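Local coordinates for protein 5-cytosine DNA methyltransferase (Entamoeba histolytica, PDB 3QV2) that probably transfers a methyl group from S-adenosyl-L-methionine to carbon 5 of cytosine in tRNA or DNA, as a Dnmt2-type methyltransferase, at residues Y174-L188 with V313-K326. Sequence-based numbering, arbitrary orientation.
Sequences YVMARLTPFKNEIQL and VIAQLMEYLFDDLK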
ATOM      1  N   TYR A 174      -5.926  -6.872   5.421  1.00 11.05           N
ATOM      2  CA  TYR A 174      -4.730  -6.918   6.255  1.00 10.98           C
ATOM      3  C   TYR A 174      -4.679  -8.166   7.128  1.00 13.84           C
ATOM      4  O   TYR A 174      -5.640  -8.485   7.829  1.00 12.29           O
ATOM      5  CB  TYR A 174      -4.654  -5.675   7.142  1.00 11.61           C
ATOM      6  CG  TYR A 174      -4.673  -4.370   6.378  1.00 14.23           C
ATOM      7  CD1 TYR A 174      -3.505  -3.832   5.858  1.00 14.41           C
ATOM      8  CD2 TYR A 174      -5.859  -3.675   6.181  1.00 14.39           C
ATOM      9  CE1 TYR A 174      -3.515  -2.640   5.163  1.00 14.60           C
ATOM     10  CE2 TYR A 174      -5.881  -2.480   5.485  1.00 14.87           C
ATOM     11  CZ  TYR A 174      -4.704  -1.968   4.979  1.00 14.68           C
ATOM     12  OH  TYR A 174      -4.712  -0.782   4.286  1.00 12.68           O
ATOM     13  N   VAL A 175      -3.549  -8.866   7.090  1.00 13.30           N
ATOM     14  CA  VAL A 175      -3.363 -10.056   7.909  1.00 14.80           C
ATOM     15  C   VAL A 175      -2.284  -9.822   8.961  1.00 15.75           C
ATOM     16  O   VAL A 175      -1.174  -9.399   8.643  1.00 17.56           O
ATOM     17  CB  VAL A 175      -2.975 -11.278   7.057  1.00 10.38           C
ATOM     18  CG1 VAL A 175      -2.769 -12.492   7.944  1.00  6.84           C
ATOM     19  CG2 VAL A 175      -4.042 -11.555   6.011  1.00 11.78           C
ATOM     20  N   MET A 176      -2.624 -10.096  10.215  1.00 15.15           N
ATOM     21  CA  MET A 176      -1.688  -9.943  11.321  1.00 15.66           C
ATOM     22  C   MET A 176      -1.465 -11.277  12.019  1.00 15.97           C
ATOM     23  O   MET A 176      -2.350 -11.783  12.709  1.00 14.07           O
ATOM     24  CB  MET A 176      -2.205  -8.902  12.313  1.00 14.24           C
ATOM     25  CG  MET A 176      -2.232  -7.488  11.760  1.00 18.29           C
ATOM     26  SD  MET A 176      -3.524  -6.482  12.514  1.00 34.91           S
ATOM     27  CE  MET A 176      -4.984  -7.264  11.831  1.00  8.31           C
ATOM     28  N   ALA A 177      -0.279 -11.844  11.832  1.00 14.92           N
ATOM     29  CA  ALA A 177       0.038 -13.150  12.391  1.00 12.54           C
ATOM     30  C   ALA A 177       1.242 -13.081  13.321  1.00 15.21           C
ATOM     31  O   ALA A 177       2.201 -12.358  13.058  1.00 16.62           O
ATOM     32  CB  ALA A 177       0.285 -14.155  11.276  1.00  6.46           C
ATOM     33  N   ARG A 178       1.180 -13.835  14.413  1.00 11.55           N
ATOM     34  CA  ARG A 178       2.279 -13.892  15.368  1.00 13.28           C
ATOM     35  C   ARG A 178       2.170 -15.146  16.230  1.00 14.07           C
ATOM     36  O   ARG A 178       1.143 -15.823  16.229  1.00 13.09           O
ATOM     37  CB  ARG A 178       2.305 -12.635  16.240  1.00 10.01           C
ATOM     38  CG  ARG A 178       1.165 -12.538  17.235  1.00 12.29           C
ATOM     39  CD  ARG A 178       1.112 -11.164  17.874  1.00 14.07           C
ATOM     40  NE  ARG A 178       0.357 -11.170  19.123  1.00 15.74           N
ATOM     41  CZ  ARG A 178       0.028 -10.076  19.800  1.00 15.03           C
ATOM     42  NH1 ARG A 178       0.383  -8.885  19.341  1.00 13.52           N
ATOM     43  NH2 ARG A 178      -0.658 -10.171  20.931  1.00 13.89           N
ATOM     44  N   LEU A 179       3.233 -15.450  16.967  1.00 13.55           N
ATOM     45  CA  LEU A 179       3.301 -16.689  17.735  1.00 12.18           C
ATOM     46  C   LEU A 179       2.674 -16.564  19.122  1.00 11.87           C
ATOM     47  O   LEU A 179       2.527 -17.556  19.836  1.00 10.68           O
ATOM     48  CB  LEU A 179       4.752 -17.159  17.846  1.00 13.44           C
ATOM     49  CG  LEU A 179       5.467 -17.354  16.508  1.00 11.19           C
ATOM     50  CD1 LEU A 179       6.933 -17.683  16.727  1.00 12.11           C
ATOM     51  CD2 LEU A 179       4.786 -18.442  15.695  1.00 14.52           C
ATOM     52  N   THR A 180       2.308 -15.345  19.499  1.00 10.96           N
ATOM     53  CA  THR A 180       1.624 -15.116  20.767  1.00 11.49           C
ATOM     54  C   THR A 180       0.168 -14.746  20.515  1.00 13.99           C
ATOM     55  O   THR A 180      -0.137 -14.031  19.561  1.00 15.50           O
ATOM     56  CB  THR A 180       2.294 -13.997  21.582  1.00 10.34           C
ATOM     57  OG1 THR A 180       2.167 -12.753  20.884  1.00 15.75           O
ATOM     58  CG2 THR A 180       3.768 -14.307  21.803  1.00  5.71           C
ATOM     59  N   PRO A 181      -0.741 -15.235  21.369  1.00 13.21           N
ATOM     60  CA  PRO A 181      -2.163 -14.911  21.219  1.00 12.97           C
ATOM     61  C   PRO A 181      -2.431 -13.434  21.487  1.00 15.66           C
ATOM     62  O   PRO A 181      -1.718 -12.809  22.275  1.00 15.73           O
ATOM     63  CB  PRO A 181      -2.835 -15.783  22.283  1.00 13.66           C
ATOM     64  CG  PRO A 181      -1.773 -16.025  23.298  1.00 15.35           C
ATOM     65  CD  PRO A 181      -0.491 -16.114  22.524  1.00 13.60           C
ATOM     66  N   PHE A 182      -3.446 -12.883  20.827  1.00 15.17           N
ATOM     67  CA  PHE A 182      -3.822 -11.489  21.023  1.00 14.44           C
ATOM     68  C   PHE A 182      -4.721 -11.346  22.247  1.00 16.60           C
ATOM     69  O   PHE A 182      -5.852 -11.832  22.252  1.00 20.02           O
ATOM     70  CB  PHE A 182      -4.538 -10.946  19.784  1.00 15.19           C
ATOM     71  CG  PHE A 182      -3.691 -10.945  18.543  1.00 16.39           C
ATOM     72  CD1 PHE A 182      -3.005  -9.805  18.158  1.00 16.14           C
ATOM     73  CD2 PHE A 182      -3.583 -12.082  17.759  1.00 14.93           C
ATOM     74  CE1 PHE A 182      -2.227  -9.799  17.014  1.00 13.80           C
ATOM     75  CE2 PHE A 182      -2.807 -12.084  16.615  1.00 15.61           C
ATOM     76  CZ  PHE A 182      -2.128 -10.941  16.242  1.00 13.74           C
ATOM     77  N   LYS A 183      -4.212 -10.681  23.279  1.00 19.30           N
ATOM     78  CA  LYS A 183      -4.963 -10.494  24.517  1.00 22.97           C
ATOM     79  C   LYS A 183      -6.016  -9.400  24.389  1.00 24.59           C
ATOM     80  O   LYS A 183      -7.076  -9.473  25.008  1.00 25.74           O
ATOM     81  CB  LYS A 183      -4.021 -10.163  25.677  1.00 18.78           C
ATOM     82  CG  LYS A 183      -3.109 -11.304  26.087  1.00 20.00           C
ATOM     83  CD  LYS A 183      -2.312 -10.946  27.328  1.00 19.30           C
ATOM     84  CE  LYS A 183      -1.507 -12.134  27.818  1.00 20.17           C
ATOM     85  NZ  LYS A 183      -0.809 -11.839  29.097  1.00 16.73           N
ATOM     86  N   ASN A 184      -5.716  -8.386  23.584  1.00 23.38           N
ATOM     87  CA  ASN A 184      -6.591  -7.226  23.455  1.00 23.49           C
ATOM     88  C   ASN A 184      -7.375  -7.215  22.151  1.00 25.29           C
ATOM     89  O   ASN A 184      -6.907  -7.719  21.129  1.00 22.38           O
ATOM     90  CB  ASN A 184      -5.778  -5.937  23.571  1.00 22.61           C
ATOM     91  CG  ASN A 184      -4.809  -5.962  24.735  1.00 24.86           C
ATOM     92  OD1 ASN A 184      -5.209  -5.833  25.891  1.00 28.53           O
ATOM     93  ND2 ASN A 184      -3.526  -6.122  24.433  1.00 25.56           N
ATOM     94  N   GLU A 185      -8.572  -6.638  22.187  1.00 28.50           N
ATOM     95  CA  GLU A 185      -9.349  -6.441  20.971  1.00 26.90           C
ATOM     96  C   GLU A 185      -8.637  -5.426  20.095  1.00 21.64           C
ATOM     97  O   GLU A 185      -8.093  -4.443  20.596  1.00 22.07           O
ATOM     98  CB  GLU A 185     -10.752  -5.922  21.295  1.00 33.03           C
ATOM     99  CG  GLU A 185     -11.614  -6.871  22.103  1.00 38.50           C
ATOM    100  CD  GLU A 185     -13.059  -6.411  22.180  1.00 44.37           C
ATOM    101  OE1 GLU A 185     -13.619  -6.384  23.298  1.00 46.08           O
ATOM    102  OE2 GLU A 185     -13.636  -6.076  21.123  1.00 43.56           O
ATOM    103  N   ILE A 186      -8.634  -5.661  18.788  1.00 34.12           N
ATOM    104  CA  ILE A 186      -8.082  -4.686  17.861  1.00 35.82           C
ATOM    105  C   ILE A 186      -8.857  -3.383  17.995  1.00 36.75           C
ATOM    106  O   ILE A 186     -10.052  -3.393  18.291  1.00 35.73           O
ATOM    107  CB  ILE A 186      -8.149  -5.174  16.401  1.00 37.73           C
ATOM    108  CG1 ILE A 186      -7.337  -4.246  15.495  1.00 38.86           C
ATOM    109  CG2 ILE A 186      -9.594  -5.257  15.929  1.00 36.33           C
ATOM    110  CD1 ILE A 186      -7.213  -4.741  14.074  1.00 39.89           C
ATOM    111  N   GLN A 187      -8.178  -2.261  17.789  1.00 38.74           N
ATOM    112  CA  GLN A 187      -8.831  -0.966  17.918  1.00 42.11           C
ATOM    113  C   GLN A 187      -8.327   0.033  16.884  1.00 39.75           C
ATOM    114  O   GLN A 187      -7.131   0.110  16.604  1.00 41.30           O
ATOM    115  CB  GLN A 187      -8.634  -0.406  19.328  1.00 49.41           C
ATOM    116  CG  GLN A 187      -7.190  -0.085  19.678  1.00 55.35           C
ATOM    117  CD  GLN A 187      -7.031   0.391  21.109  1.00 60.26           C
ATOM    118  OE1 GLN A 187      -5.993   0.938  21.483  1.00 62.69           O
ATOM    119  NE2 GLN A 187      -8.063   0.184  21.917  1.00 60.70           N
ATOM    120  N   LEU A 188      -9.256   0.794  16.316  1.00 34.03           N
ATOM    121  CA  LEU A 188      -8.907   1.869  15.400  1.00 32.42           C
ATOM    122  C   LEU A 188      -9.171   3.209  16.075  1.00 37.34           C
ATOM    123  O   LEU A 188     -10.192   3.387  16.742  1.00 41.34           O
ATOM    124  CB  LEU A 188      -9.722   1.764  14.109  1.00 27.38           C
ATOM    125  CG  LEU A 188      -9.598   0.461  13.317  1.00 25.55           C
ATOM    126  CD1 LEU A 188     -10.599   0.428  12.174  1.00 25.00           C
ATOM    127  CD2 LEU A 188      -8.180   0.271  12.796  1.00 26.67           C
ATOM    128  N   VAL A 313      -3.193   3.682   7.843  1.00 13.07           N
ATOM    129  CA  VAL A 313      -3.911   2.498   8.303  1.00 11.34           C
ATOM    130  C   VAL A 313      -2.967   1.430   8.845  1.00 15.57           C
ATOM    131  O   VAL A 313      -3.170   0.906   9.943  1.00 17.04           O
ATOM    132  CB  VAL A 313      -4.755   1.882   7.170  1.00 12.45           C
ATOM    133  CG1 VAL A 313      -5.410   0.595   7.637  1.00 10.09           C
ATOM    134  CG2 VAL A 313      -5.801   2.876   6.687  1.00 12.62           C
ATOM    135  N   ILE A 314      -1.937   1.109   8.071  1.00 15.64           N
ATOM    136  CA  ILE A 314      -1.001   0.056   8.445  1.00 15.42           C
ATOM    137  C   ILE A 314      -0.285   0.370   9.755  1.00 16.67           C
ATOM    138  O   ILE A 314       0.024  -0.533  10.533  1.00 16.17           O
ATOM    139  CB  ILE A 314       0.035  -0.200   7.334  1.00 13.79           C
ATOM    140  CG1 ILE A 314      -0.665  -0.640   6.047  1.00  9.40           C
ATOM    141  CG2 ILE A 314       1.040  -1.249   7.775  1.00 14.00           C
ATOM    142  CD1 ILE A 314       0.285  -0.964   4.917  1.00  9.11           C
ATOM    143  N   ALA A 315      -0.025   1.649   9.999  1.00 15.84           N
ATOM    144  CA  ALA A 315       0.631   2.069  11.232  1.00 16.49           C
ATOM    145  C   ALA A 315      -0.171   1.618  12.446  1.00 17.07           C
ATOM    146  O   ALA A 315       0.385   1.090  13.408  1.00 15.74           O
ATOM    147  CB  ALA A 315       0.823   3.576  11.251  1.00 17.56           C
ATOM    148  N   GLN A 316      -1.483   1.827  12.395  1.00 13.15           N
ATOM    149  CA  GLN A 316      -2.352   1.445  13.501  1.00 15.45           C
ATOM    150  C   GLN A 316      -2.444  -0.070  13.660  1.00 16.94           C
ATOM    151  O   GLN A 316      -2.468  -0.583  14.779  1.00 17.13           O
ATOM    152  CB  GLN A 316      -3.751   2.042  13.328  1.00 15.28           C
ATOM    153  CG  GLN A 316      -3.795   3.556  13.427  1.00 17.86           C
ATOM    154  CD  GLN A 316      -5.194   4.081  13.671  1.00 19.90           C
ATOM    155  OE1 GLN A 316      -6.074   3.349  14.122  1.00 21.12           O
ATOM    156  NE2 GLN A 316      -5.408   5.358  13.373  1.00 17.33           N
ATOM    157  N   LEU A 317      -2.495  -0.782  12.540  1.00 15.57           N
ATOM    158  CA  LEU A 317      -2.619  -2.235  12.568  1.00 16.60           C
ATOM    159  C   LEU A 317      -1.334  -2.905  13.050  1.00 17.40           C
ATOM    160  O   LEU A 317      -1.377  -3.940  13.714  1.00 18.28           O
ATOM    161  CB  LEU A 317      -3.018  -2.767  11.190  1.00 15.24           C
ATOM    162  CG  LEU A 317      -4.345  -2.220  10.657  1.00 14.63           C
ATOM    163  CD1 LEU A 317      -4.668  -2.821   9.303  1.00 12.93           C
ATOM    164  CD2 LEU A 317      -5.467  -2.492  11.649  1.00 16.74           C
ATOM    165  N   MET A 318      -0.194  -2.312  12.713  1.00 17.59           N
ATOM    166  CA  MET A 318       1.090  -2.829  13.167  1.00 16.85           C
ATOM    167  C   MET A 318       1.236  -2.659  14.674  1.00 18.72           C
ATOM    168  O   MET A 318       1.745  -3.544  15.361  1.00 17.91           O
ATOM    169  CB  MET A 318       2.244  -2.140  12.441  1.00 14.24           C
ATOM    170  CG  MET A 318       2.428  -2.582  10.998  1.00  6.82           C
ATOM    171  SD  MET A 318       3.889  -1.842  10.244  1.00 16.45           S
ATOM    172  CE  MET A 318       3.971  -2.737   8.694  1.00  6.72           C
ATOM    173  N   GLU A 319       0.786  -1.515  15.182  1.00 18.30           N
ATOM    174  CA  GLU A 319       0.812  -1.255  16.615  1.00 18.48           C
ATOM    175  C   GLU A 319       0.040  -2.343  17.357  1.00 20.59           C
ATOM    176  O   GLU A 319       0.391  -2.716  18.477  1.00 18.70           O
ATOM    177  CB  GLU A 319       0.225   0.124  16.920  1.00 17.96           C
ATOM    178  CG  GLU A 319       1.063   1.278  16.387  1.00 18.66           C
ATOM    179  CD  GLU A 319       0.314   2.597  16.388  1.00 23.16           C
ATOM    180  OE1 GLU A 319      -0.872   2.611  16.780  1.00 23.57           O
ATOM    181  OE2 GLU A 319       0.912   3.618  15.992  1.00 22.35           O
ATOM    182  N   TYR A 320      -1.007  -2.853  16.717  1.00 17.87           N
ATOM    183  CA  TYR A 320      -1.778  -3.957  17.272  1.00 15.28           C
ATOM    184  C   TYR A 320      -0.985  -5.257  17.185  1.00 15.51           C
ATOM    185  O   TYR A 320      -0.834  -5.971  18.177  1.00 13.20           O
ATOM    186  CB  TYR A 320      -3.109  -4.097  16.534  1.00 13.08           C
ATOM    187  CG  TYR A 320      -3.955  -5.261  16.996  1.00 16.42           C
ATOM    188  CD1 TYR A 320      -4.545  -5.260  18.253  1.00 18.22           C
ATOM    189  CD2 TYR A 320      -4.174  -6.356  16.171  1.00 18.32           C
ATOM    190  CE1 TYR A 320      -5.322  -6.321  18.678  1.00 17.63           C
ATOM    191  CE2 TYR A 320      -4.950  -7.420  16.586  1.00 16.34           C
ATOM    192  CZ  TYR A 320      -5.522  -7.397  17.840  1.00 19.59           C
ATOM    193  OH  TYR A 320      -6.297  -8.455  18.257  1.00 24.91           O
ATOM    194  N   LEU A 321      -0.480  -5.551  15.991  1.00 16.44           N
ATOM    195  CA  LEU A 321       0.319  -6.749  15.750  1.00 17.24           C
ATOM    196  C   LEU A 321       1.464  -6.903  16.747  1.00 15.98           C
ATOM    197  O   LEU A 321       1.794  -8.014  17.158  1.00 18.93           O
ATOM    198  CB  LEU A 321       0.880  -6.728  14.325  1.00 14.98           C
ATOM    199  CG  LEU A 321       1.904  -7.809  13.967  1.00 14.64           C
ATOM    200  CD1 LEU A 321       1.281  -9.194  14.037  1.00 10.34           C
ATOM    201  CD2 LEU A 321       2.489  -7.553  12.587  1.00 13.31           C
ATOM    202  N   PHE A 322       2.069  -5.783  17.131  1.00 14.26           N
ATOM    203  CA  PHE A 322       3.234  -5.803  18.012  1.00 14.82           C
ATOM    204  C   PHE A 322       2.903  -5.477  19.468  1.00 14.60           C
ATOM    205  O   PHE A 322       3.802  -5.206  20.263  1.00 17.81           O
ATOM    206  CB  PHE A 322       4.301  -4.827  17.508  1.00 14.72           C
ATOM    207  CG  PHE A 322       5.007  -5.282  16.264  1.00 17.36           C
ATOM    208  CD1 PHE A 322       6.127  -6.091  16.346  1.00 13.78           C
ATOM    209  CD2 PHE A 322       4.560  -4.892  15.011  1.00 18.29           C
ATOM    210  CE1 PHE A 322       6.784  -6.509  15.207  1.00 15.72           C
ATOM    211  CE2 PHE A 322       5.215  -5.307  13.867  1.00 20.77           C
ATOM    212  CZ  PHE A 322       6.328  -6.117  13.965  1.00 18.12           C
ATOM    213  N   ASP A 323       1.622  -5.509  19.822  1.00 21.64           N
ATOM    214  CA  ASP A 323       1.210  -5.127  21.171  1.00 21.66           C
ATOM    215  C   ASP A 323       1.616  -6.160  22.222  1.00 24.76           C
ATOM    216  O   ASP A 323       1.331  -5.998  23.409  1.00 25.47           O
ATOM    217  CB  ASP A 323      -0.296  -4.849  21.229  1.00 19.54           C
ATOM    218  CG  ASP A 323      -1.127  -6.112  21.337  1.00 21.61           C
ATOM    219  OD1 ASP A 323      -0.603  -7.209  21.058  1.00 20.07           O
ATOM    220  OD2 ASP A 323      -2.317  -6.002  21.698  1.00 24.49           O
ATOM    221  N   ASP A 324       2.282  -7.221  21.780  1.00 23.08           N
ATOM    222  CA  ASP A 324       2.786  -8.238  22.696  1.00 25.97           C
ATOM    223  C   ASP A 324       4.216  -7.917  23.124  1.00 29.28           C
ATOM    224  O   ASP A 324       4.811  -8.642  23.921  1.00 34.21           O
ATOM    225  CB  ASP A 324       2.724  -9.628  22.053  1.00 26.10           C
ATOM    226  CG  ASP A 324       3.599  -9.741  20.818  1.00 24.04           C
ATOM    227  OD1 ASP A 324       3.810  -8.716  20.140  1.00 24.41           O
ATOM    228  OD2 ASP A 324       4.078 -10.858  20.523  1.00 25.11           O
ATOM    229  N   LEU A 325       4.757  -6.822  22.595  1.00 31.26           N
ATOM    230  CA  LEU A 325       6.135  -6.428  22.879  1.00 32.63           C
ATOM    231  C   LEU A 325       6.235  -5.347  23.955  1.00 39.87           C
ATOM    232  O   LEU A 325       7.334  -4.911  24.302  1.00 39.64           O
ATOM    233  CB  LEU A 325       6.837  -5.956  21.599  1.00 27.55           C
ATOM    234  CG  LEU A 325       7.101  -6.989  20.501  1.00 26.96           C
ATOM    235  CD1 LEU A 325       8.021  -6.406  19.439  1.00 27.53           C
ATOM    236  CD2 LEU A 325       7.688  -8.269  21.078  1.00 27.11           C
ATOM    237  N   LYS A 326       5.094  -4.918  24.484  1.00 49.95           N
ATOM    238  CA  LYS A 326       5.083  -3.871  25.501  1.00 62.00           C
ATOM    239  C   LYS A 326       4.708  -4.407  26.886  1.00 70.74           C
ATOM    240  O   LYS A 326       4.615  -5.619  27.087  1.00 70.76           O
ATOM    241  CB  LYS A 326       4.144  -2.729  25.094  1.00 63.18           C
ATOM    242  CG  LYS A 326       2.662  -3.070  25.151  1.00 64.09           C
ATOM    243  CD  LYS A 326       1.816  -1.842  24.842  1.00 66.68           C
ATOM    244  CE  LYS A 326       0.336  -2.082  25.122  1.00 68.71           C
ATOM    245  NZ  LYS A 326      -0.305  -3.007  24.144  1.00 69.20           N
TER
HETATM  246  O   HOH W   1       4.933 -12.959  18.692  1.00 12.84           O
HETATM  247  O   HOH W   2      -1.658  -8.918  23.629  1.00 19.04           O
HETATM  248  O   HOH W   3      -3.890  -8.091  21.058  1.00 23.17           O
HETATM  249  O   HOH W   4      -3.997  -0.330  16.904  1.00 23.32           O
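D323 OD1 is gripped by both terminal nitrogens of R178, lying 2.6 Å from NH1 and 3.0 Å from NH2, almost along its own C-O axis, in a salt bridge. R178 NH1 also donates to L321 O (2.7 Å), a carbonyl at the C-terminal end of helix 311-321, where the helix dipole would welcome a positive charge. Within its own segment, R178 gives NE to T180 O and NH2 to P181 O; all these acceptors lie in the guanidinium plane and fix its rotation. Its faces are filled as well: D324 CB sits over the centre of one and F182 CD1 over the other. D324 OD1, on the CB side, adds charge but receives no N-H from R178, and bonds H125 instead, while D324 OD2 accepts the hydroxyl of T180 (OG1 to OD2, 2.7 Å). The other oxygen of D323, OD2, takes a nearly straight bond from N184 ND2 (163°).

Y320 carries the next layer. With CG anti to the backbone N (chi1 177°), its ring lies against loop 182-188, where I186 CB rests over its centre and unbranched M176 can turn SD to its edge, a Met-aromatic contact. Y320 OH donates to N184 O (3.0 Å). Toward the helix start, L317 uses both methyls: CD1 makes a CH-pi contact over the face of Y174 (3.6 Å to the centroid), and CD2 meets I186 and L188. Residues 313-321 thus run nearly parallel to strand 174-178 (20°), covering part of one face of the mixed, Rossmann-like sheet of class I SAM-dependent methyltransferases.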